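Local coordinates for alpha-11 giardin (Giardia intestinalis, PDB 2II2), which binds calcium as an unusual member of the annexin family and probably takes part in phospholipid binding, parasite attachment and cytoskeletal organisation, at residues 95-100 against 140-145; 176-181 against 220-225. All coordinates share one frame; numbering follows the deposited sequence.

Interaction 1 (95-100 against 140-145)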
loop_
_atom_site.group_PDB
_atom_site.type_symbol
_atom_site.label_atom_id
_atom_site.label_comp_id
_atom_site.label_asym_id
_atom_site.label_seq_id
_atom_site.Cartn_x
_atom_site.Cartn_y
_atom_site.Cartn_z
ATOM N N ARG A 95 5.791 -3.122 -6.730
ATOM C CA ARG A 95 5.581 -2.641 -5.361
ATOM C C ARG A 95 4.172 -2.031 -5.239
ATOM O O ARG A 95 3.456 -2.288 -4.276
ATOM C CB ARG A 95 6.628 -1.615 -4.954
ATOM C CG ARG A 95 8.021 -2.169 -4.823
ATOM C CD ARG A 95 8.943 -1.116 -4.238
ATOM N NE ARG A 95 10.254 -1.661 -3.918
ATOM C CZ ARG A 95 11.224 -1.881 -4.805
ATOM N NH1 ARG A 95 11.059 -1.568 -6.087
ATOM N NH2 ARG A 95 12.387 -2.400 -4.412
ATOM N N ALA A 96 3.807 -1.224 -6.238
ATOM C CA ALA A 96 2.525 -0.524 -6.221
ATOM C C ALA A 96 1.357 -1.498 -6.437
ATOM O O ALA A 96 0.313 -1.407 -5.775
ATOM C CB ALA A 96 2.489 0.577 -7.265
ATOM N N ILE A 97 1.508 -2.439 -7.381
ATOM C CA ILE A 97 0.438 -3.424 -7.595
ATOM C C ILE A 97 0.222 -4.256 -6.330
ATOM O O ILE A 97 -0.915 -4.485 -5.908
ATOM C CB ILE A 97 0.750 -4.351 -8.810
ATOM C CG1 ILE A 97 0.956 -3.522 -10.091
ATOM C CG2 ILE A 97 -0.383 -5.343 -8.980
ATOM C CD1 ILE A 97 1.650 -4.291 -11.219
ATOM N N HIS A 98 1.313 -4.695 -5.722
ATOM C CA HIS A 98 1.238 -5.482 -4.512
ATOM C C HIS A 98 0.529 -4.743 -3.395
ATOM O O HIS A 98 -0.319 -5.301 -2.690
ATOM C CB HIS A 98 2.638 -5.880 -4.044
ATOM C CG HIS A 98 3.272 -6.930 -4.886
ATOM N ND1 HIS A 98 4.615 -7.208 -4.803
ATOM C CD2 HIS A 98 2.766 -7.751 -5.837
ATOM C CE1 HIS A 98 4.909 -8.159 -5.670
ATOM N NE2 HIS A 98 3.798 -8.526 -6.291
ATOM N N ASP A 99 0.883 -3.475 -3.204
ATOM C CA ASP A 99 0.229 -2.689 -2.144
ATOM C C ASP A 99 -1.300 -2.751 -2.312
ATOM O O ASP A 99 -2.077 -2.923 -1.353
ATOM C CB ASP A 99 0.677 -1.218 -2.175
ATOM C CG ASP A 99 2.117 -1.017 -1.747
ATOM O OD1 ASP A 99 2.728 -1.960 -1.223
ATOM O OD2 ASP A 99 2.674 0.094 -1.930
ATOM N N VAL A 100 -1.745 -2.586 -3.547
ATOM C CA VAL A 100 -3.154 -2.569 -3.848
ATOM C C VAL A 100 -3.847 -3.911 -3.688
ATOM O O VAL A 100 -4.926 -3.947 -3.109
ATOM C CB VAL A 100 -3.424 -1.999 -5.251
ATOM C CG1 VAL A 100 -4.873 -2.224 -5.678
ATOM C CG2 VAL A 100 -3.075 -0.520 -5.269
ATOM N N TYR A 140 3.325 -14.109 -9.574
ATOM C CA TYR A 140 2.348 -14.993 -8.981
ATOM C C TYR A 140 1.526 -14.296 -7.911
ATOM O O TYR A 140 0.330 -14.543 -7.796
ATOM C CB TYR A 140 2.968 -16.281 -8.415
ATOM C CG TYR A 140 3.218 -17.288 -9.491
ATOM C CD1 TYR A 140 4.479 -17.436 -10.055
ATOM C CD2 TYR A 140 2.185 -18.074 -9.972
ATOM C CE1 TYR A 140 4.713 -18.347 -11.083
ATOM C CE2 TYR A 140 2.407 -19.000 -11.011
ATOM C CZ TYR A 140 3.677 -19.121 -11.547
ATOM O OH TYR A 140 3.892 -20.018 -12.571
ATOM N N LEU A 141 2.130 -13.422 -7.106
ATOM C CA LEU A 141 1.369 -12.696 -6.079
ATOM C C LEU A 141 0.259 -11.891 -6.729
ATOM O O LEU A 141 -0.857 -11.855 -6.205
ATOM C CB LEU A 141 2.290 -11.780 -5.291
ATOM C CG LEU A 141 3.138 -12.476 -4.227
ATOM C CD1 LEU A 141 4.362 -11.629 -3.869
ATOM C CD2 LEU A 141 2.273 -12.762 -2.993
ATOM N N CYS A 142 0.569 -11.240 -7.856
ATOM C CA CYS A 142 -0.442 -10.403 -8.513
ATOM C C CYS A 142 -1.652 -11.235 -8.930
ATOM O O CYS A 142 -2.815 -10.911 -8.615
ATOM C CB CYS A 142 0.109 -9.672 -9.725
ATOM S SG CYS A 142 1.370 -8.442 -9.305
ATOM N N HIS A 143 -1.383 -12.316 -9.655
ATOM C CA HIS A 143 -2.462 -13.137 -10.196
ATOM C C HIS A 143 -3.237 -13.868 -9.098
ATOM O O HIS A 143 -4.474 -13.896 -9.083
ATOM C CB HIS A 143 -1.908 -14.181 -11.168
ATOM C CG HIS A 143 -1.480 -13.624 -12.487
ATOM N ND1 HIS A 143 -2.164 -13.897 -13.653
ATOM C CD2 HIS A 143 -0.421 -12.852 -12.837
ATOM C CE1 HIS A 143 -1.532 -13.321 -14.666
ATOM N NE2 HIS A 143 -0.470 -12.685 -14.201
ATOM N N LEU A 144 -2.510 -14.529 -8.201
ATOM C CA LEU A 144 -3.191 -15.357 -7.206
ATOM C C LEU A 144 -3.948 -14.517 -6.180
ATOM O O LEU A 144 -4.999 -14.932 -5.696
ATOM C CB LEU A 144 -2.263 -16.376 -6.529
ATOM C CG LEU A 144 -1.639 -17.408 -7.475
ATOM C CD1 LEU A 144 -0.789 -18.406 -6.685
ATOM C CD2 LEU A 144 -2.660 -18.121 -8.351
ATOM N N ALA A 145 -3.452 -13.318 -5.882
ATOM C CA ALA A 145 -4.161 -12.430 -4.967
ATOM C C ALA A 145 -5.591 -12.168 -5.425
ATOM O O ALA A 145 -6.509 -12.081 -4.609
ATOM C CB ALA A 145 -3.424 -11.088 -4.820
#

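Interaction 2 (176-181 against 220-225)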
loop_
_atom_site.group_PDB
_atom_site.type_symbol
_atom_site.label_atom_id
_atom_site.label_comp_id
_atom_site.label_asym_id
_atom_site.label_seq_id
_atom_site.Cartn_x
_atom_site.Cartn_y
_atom_site.Cartn_z
ATOM N N GLU A 176 5.501 -20.518 -7.077
ATOM C CA GLU A 176 4.052 -20.656 -7.119
ATOM C C GLU A 176 3.529 -21.337 -5.855
ATOM O O GLU A 176 2.557 -20.877 -5.270
ATOM C CB GLU A 176 3.605 -21.423 -8.351
ATOM C CG GLU A 176 2.111 -21.663 -8.382
ATOM C CD GLU A 176 1.624 -22.321 -9.664
ATOM O OE1 GLU A 176 2.447 -22.618 -10.553
ATOM O OE2 GLU A 176 0.406 -22.557 -9.753
ATOM N N ALA A 177 4.198 -22.400 -5.414
ATOM C CA ALA A 177 3.748 -23.120 -4.217
ATOM C C ALA A 177 3.808 -22.204 -2.985
ATOM O O ALA A 177 2.928 -22.258 -2.124
ATOM C CB ALA A 177 4.561 -24.399 -4.004
ATOM N N VAL A 178 4.865 -21.386 -2.878
ATOM C CA VAL A 178 4.997 -20.504 -1.725
ATOM C C VAL A 178 3.902 -19.455 -1.732
ATOM O O VAL A 178 3.261 -19.228 -0.713
ATOM C CB VAL A 178 6.398 -19.852 -1.700
ATOM C CG1 VAL A 178 6.457 -18.742 -0.642
ATOM C CG2 VAL A 178 7.451 -20.904 -1.428
ATOM N N VAL A 179 3.695 -18.817 -2.881
ATOM C CA VAL A 179 2.688 -17.792 -2.992
ATOM C C VAL A 179 1.311 -18.401 -2.716
ATOM O O VAL A 179 0.507 -17.831 -1.956
ATOM C CB VAL A 179 2.728 -17.123 -4.382
ATOM C CG1 VAL A 179 1.525 -16.208 -4.543
ATOM C CG2 VAL A 179 4.000 -16.335 -4.524
ATOM N N ARG A 180 1.001 -19.548 -3.323
ATOM C CA ARG A 180 -0.303 -20.158 -3.129
ATOM C C ARG A 180 -0.534 -20.451 -1.664
ATOM O O ARG A 180 -1.627 -20.168 -1.146
ATOM C CB ARG A 180 -0.407 -21.429 -3.947
ATOM C CG ARG A 180 -1.720 -22.115 -3.857
ATOM C CD ARG A 180 -1.748 -23.269 -4.847
ATOM N NE ARG A 180 -1.448 -22.840 -6.216
ATOM C CZ ARG A 180 -2.339 -22.305 -7.050
ATOM N NH1 ARG A 180 -3.599 -22.097 -6.676
ATOM N NH2 ARG A 180 -1.967 -21.957 -8.268
ATOM N N LEU A 181 0.485 -21.024 -1.002
ATOM C CA LEU A 181 0.332 -21.328 0.431
ATOM C C LEU A 181 -0.053 -20.097 1.237
ATOM O O LEU A 181 -1.045 -20.112 1.996
ATOM C CB LEU A 181 1.591 -21.981 0.971
ATOM C CG LEU A 181 1.573 -22.554 2.396
ATOM C CD1 LEU A 181 2.685 -23.568 2.526
ATOM C CD2 LEU A 181 1.735 -21.473 3.465
ATOM N N ARG A 220 9.843 -8.128 -0.879
ATOM C CA ARG A 220 8.891 -7.222 -0.270
ATOM C C ARG A 220 7.461 -7.723 -0.444
ATOM O O ARG A 220 6.648 -7.701 0.500
ATOM C CB ARG A 220 9.032 -5.834 -0.890
ATOM C CG ARG A 220 8.041 -4.778 -0.416
ATOM C CD ARG A 220 8.196 -3.574 -1.290
ATOM N NE ARG A 220 7.343 -2.431 -0.966
ATOM C CZ ARG A 220 6.066 -2.325 -1.333
ATOM N NH1 ARG A 220 5.457 -3.291 -2.049
ATOM N NH2 ARG A 220 5.362 -1.253 -0.999
ATOM N N GLY A 221 7.134 -8.178 -1.651
ATOM C CA GLY A 221 5.755 -8.619 -1.896
ATOM C C GLY A 221 5.376 -9.852 -1.065
ATOM O O GLY A 221 4.267 -9.950 -0.515
ATOM N N LEU A 222 6.302 -10.809 -0.995
ATOM C CA LEU A 222 6.044 -11.989 -0.179
ATOM C C LEU A 222 5.903 -11.616 1.278
ATOM O O LEU A 222 5.060 -12.149 1.976
ATOM C CB LEU A 222 7.178 -13.023 -0.348
ATOM C CG LEU A 222 7.144 -13.792 -1.658
ATOM C CD1 LEU A 222 8.466 -14.480 -1.843
ATOM C CD2 LEU A 222 5.974 -14.822 -1.660
ATOM N N CYS A 223 6.737 -10.692 1.766
ATOM C CA CYS A 223 6.600 -10.275 3.161
ATOM C C CYS A 223 5.268 -9.565 3.418
ATOM O O CYS A 223 4.708 -9.688 4.497
ATOM C CB CYS A 223 7.755 -9.371 3.579
ATOM S SG CYS A 223 9.317 -10.218 3.818
ATOM N N ILE A 224 4.788 -8.783 2.455
ATOM C CA ILE A 224 3.510 -8.115 2.619
ATOM C C ILE A 224 2.379 -9.152 2.743
ATOM O O ILE A 224 1.478 -9.052 3.608
ATOM C CB ILE A 224 3.248 -7.102 1.490
ATOM C CG1 ILE A 224 4.147 -5.884 1.677
ATOM C CG2 ILE A 224 1.786 -6.691 1.447
ATOM C CD1 ILE A 224 4.184 -4.941 0.491
ATOM N N ALA A 225 2.389 -10.131 1.839
ATOM C CA ALA A 225 1.346 -11.163 1.877
ATOM C C ALA A 225 1.388 -11.964 3.180
ATOM O O ALA A 225 0.350 -12.245 3.805
ATOM C CB ALA A 225 1.435 -12.066 0.681
#

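Interaction 1 (95-100 against 140-145)
Leu141 meets the imidazole of His98 with two parts of its side chain. Its CB sits 3.7 Å from His98 NE2 and approaches the ring obliquely, while the methyl CD1 leans over it, 4.3 Å from the centroid of the His98 ring and 29° off its normal, in an off-centre CH-pi contact. The two side chains cross at about a right angle. The outer end of the ring also has a polar tether: His98 NE2 hydrogen-bonds to the carbonyl oxygen of Ala138, near the start of the helix that carries Leu141, and this bond should limit how far the imidazole can turn. With the ring buried, it gives NE2 a partner.

The partners are helices 94-102 and 137-147 of the all-helical annexin fold. They run nearly in the same direction: the short segments are inclined by 27°, with axes 9.8 Å apart at closest approach.

Cys142 comes next along. Its CA and that of His98 are the closest pair of CA atoms across the two segments, 6.6 Å apart. With SG beside the backbone N and anti to the carbonyl carbon (chi1 -66°), its sulfur touches two consecutive residues of the facing helix. It lies 3.6 Å from Ile97 CG2 and 3.8 Å from His98 CD2, at a slant to the imidazole. Phe94 also packs on Cys142, and Ile97 also rests against Ala87 of helix 76-89.

Interaction 2 (176-181 against 220-225)
Within the helical annexin fold, this contact joins helix 175-184 to helix 216-230 through a small, buried, wholly apolar patch. One methyl does the work on the second helix. Leu222 CD2 lies 3.8 Å from Val179 CG2 and 4.1 Å from Val178 CG1, so a single leucine branch touches two consecutive valines, crossing each side chain at about a right angle. Both are ordinary van der Waals distances. Seen from CD2, the two valine methyls lie roughly 80° apart, so the leucine rests against the pair rather than being sandwiched by it. Its other branch holds back: Leu222 CD1 comes no nearer than 4.9 Å, to Val178 CG1.

The valines share nearly the same first torsion, yet offer different branches. Val178 meets the leucine with CG1, the methyl anti to its backbone N (chi1 170°), whereas Val179 uses CG2, which sits beside its own N and anti to the carbonyl carbon. Of the two, Val178 directs its CB toward the opposing helix. The CB of Leu222 points neither toward nor away from the other helix; the end of its chain, CD2, bends in to make the contact. The backbones stay well apart, with 7.3 Å between the CA atoms of Val179 and Leu222.

Within helix 175-184, Arg180 NH2 makes a salt bridge to Glu176 OE2 one turn back, and Arg180 NH1 takes Glu148 as a second carboxylate partner.

Helix 137-147 backs the contact: Leu141 and Leu144 pack on Val179, and Leu141 reaches Ala225 as well. Leu222 rests on Ile209 of helix 205-212, while Val178 touches Asn166 of helix 156-169.

Overall arrangement
From the N terminus the chain passes six helices before helix 94-102, travels 39 mostly helical residues beyond segment 95-100, and closes interaction 1 on helix 137-147. It then moves on to helix 175-184 and, 38 residues beyond segment 176-181, closes interaction 2 on helix 216-230. The two closures are in series, neither nested nor crossed, yet their centres are only about 10 Å apart. Helix 216-230 returns beside interaction 1: Arg220 NH2 makes a salt bridge with Asp99 OD1 at 2.7 Å, and Gly221 packs on both His98 and Leu141. All four helices are thereby tied together, with helix 137-147 lying next to both contacts.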